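Local structure of macrophage migration inhibitory factor (Oncomelania hupensis, 6LR3) at residues 7-12 and 44-48. The protein is a molluscan member of the macrophage migration inhibitory factor family, small alpha/beta proteins that form trimers in which beta sheets are extended across subunit interfaces. Residues are numbered along the deposited sequence; the frame is centred on the assembly and turned at random.
Sequences NTNVAE and SGANI
Thr8 and Val10 each lend a backbone carbonyl to the loop that follows strand 39-43, and these two bonds show how a strand and the loop after its parallel neighbour are stitched together. Ala46 N donates to Thr8 O at 2.9 Å. Gly45 N donates to Val10 O at 2.8 Å, approaching from above the carbonyl plane, 46° out of it. Weaker CA-H...O contacts supplement them: Ser44 CA makes a bent contact with Thr8 O, and Asn9 CA one with Ala46 O at 3.4 Å. Gly45 has a positive phi, which suits glycine, and its CA passes close to the backbone of Ala11.

Van der Waals packing continues beside Asn9. Ile48 lays CG2 against the backbone, 3.5 Å from Asn9 N, a buried amide with no hydrogen-bonding partner in the model, while its CD1 reaches CB of Asn7. At the other end, Ser44 OG is turned between its own N and carbonyl carbon (chi1 63°), which brings it 3.3 Å from CB of Glu12.

Two waters supply polar bridges. One donates to Ile48 O and accepts from Asn9 ND2, which also bonds Asn55 O, while OD1 of the same side chain is bonded to Cys57 N; the other links Ser44 OG with Glu12 OE1, 2.7 Å from the latter. Within 7-12, Thr8 OG1 lies anti to its own nitrogen (chi1 -175°) and accepts from Val10 N at 3.1 Å, while also bonding to the carbonyl oxygen of Cys57.

Ile48 pairs antiparallel with a strand of the second subunit, and Glu12 packs on Asn47 of the third. The contact thus joins the ST turn at Thr8 to the connection between strands 39-43 and 48-50, at the sheet-extending subunit interface characteristic of the MIF trimer.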
# COMPACT_ATOMS: atom_id res chain seq x y z
N ASN B 7 -5.46 4.86 6.34
CA ASN B 7 -4.47 5.96 6.30
C ASN B 7 -5.20 7.23 6.74
O ASN B 7 -6.08 7.69 6.02
CB ASN B 7 -3.87 6.14 4.90
CG ASN B 7 -3.27 4.86 4.39
OD1 ASN B 7 -2.18 4.47 4.83
ND2 ASN B 7 -3.98 4.16 3.49
N THR B 8 -4.86 7.76 7.90
CA THR B 8 -5.55 8.97 8.41
C THR B 8 -4.55 9.92 9.03
O THR B 8 -3.58 9.46 9.65
CB THR B 8 -6.68 8.60 9.38
OG1 THR B 8 -7.36 9.82 9.70
CG2 THR B 8 -6.16 7.89 10.63
N ASN B 9 -4.82 11.21 8.90
CA ASN B 9 -4.04 12.26 9.59
C ASN B 9 -4.58 12.46 11.00
O ASN B 9 -3.95 13.18 11.76
CB ASN B 9 -3.98 13.56 8.82
CG ASN B 9 -5.33 14.14 8.51
OD1 ASN B 9 -6.36 13.50 8.76
ND2 ASN B 9 -5.34 15.37 7.99
N VAL B 10 -5.67 11.78 11.38
CA VAL B 10 -6.15 11.85 12.78
C VAL B 10 -5.10 11.20 13.67
O VAL B 10 -4.60 10.10 13.35
CB VAL B 10 -7.53 11.21 12.93
CG1 VAL B 10 -7.95 11.16 14.39
CG2 VAL B 10 -8.55 11.94 12.08
N ALA B 11 -4.75 11.88 14.77
CA ALA B 11 -3.68 11.41 15.68
C ALA B 11 -4.15 10.17 16.44
O ALA B 11 -5.33 10.10 16.80
CB ALA B 11 -3.29 12.54 16.60
N GLU B 12 -3.22 9.26 16.71
CA GLU B 12 -3.47 7.99 17.44
C GLU B 12 -4.17 8.31 18.76
O GLU B 12 -5.14 7.60 19.12
CB GLU B 12 -2.15 7.25 17.68
CG GLU B 12 -2.32 5.82 18.15
CD GLU B 12 -1.01 5.06 18.31
OE1 GLU B 12 -0.73 4.12 17.51
OE2 GLU B 12 -0.28 5.44 19.23
N SER B 44 -2.18 5.95 11.69
CA SER B 44 -2.73 7.19 12.29
C SER B 44 -1.59 8.22 12.38
O SER B 44 -0.40 7.83 12.29
CB SER B 44 -3.35 6.90 13.62
OG SER B 44 -2.38 6.43 14.49
N GLY B 45 -1.97 9.48 12.47
CA GLY B 45 -1.02 10.60 12.46
C GLY B 45 -0.20 10.58 11.19
O GLY B 45 0.94 11.09 11.18
N ALA B 46 -0.75 10.01 10.12
CA ALA B 46 -0.07 9.90 8.82
C ALA B 46 0.04 11.28 8.20
O ALA B 46 -0.84 12.13 8.43
CB ALA B 46 -0.76 8.91 7.94
N ASN B 47 1.10 11.48 7.42
CA ASN B 47 1.26 12.75 6.67
C ASN B 47 0.48 12.64 5.37
O ASN B 47 1.08 12.54 4.29
CB ASN B 47 2.72 13.10 6.45
CG ASN B 47 2.81 14.50 5.91
OD1 ASN B 47 1.79 15.19 5.74
ND2 ASN B 47 4.02 14.92 5.61
N ILE B 48 -0.84 12.62 5.49
CA ILE B 48 -1.75 12.51 4.35
C ILE B 48 -2.61 13.77 4.32
O ILE B 48 -3.20 14.14 5.35
CB ILE B 48 -2.57 11.20 4.39
CG1 ILE B 48 -3.45 11.09 3.15
CG2 ILE B 48 -3.39 11.04 5.68
CD1 ILE B 48 -4.02 9.68 3.00
O HOH W 1 -2.47 16.22 6.85
O HOH W 2 -1.67 3.76 15.02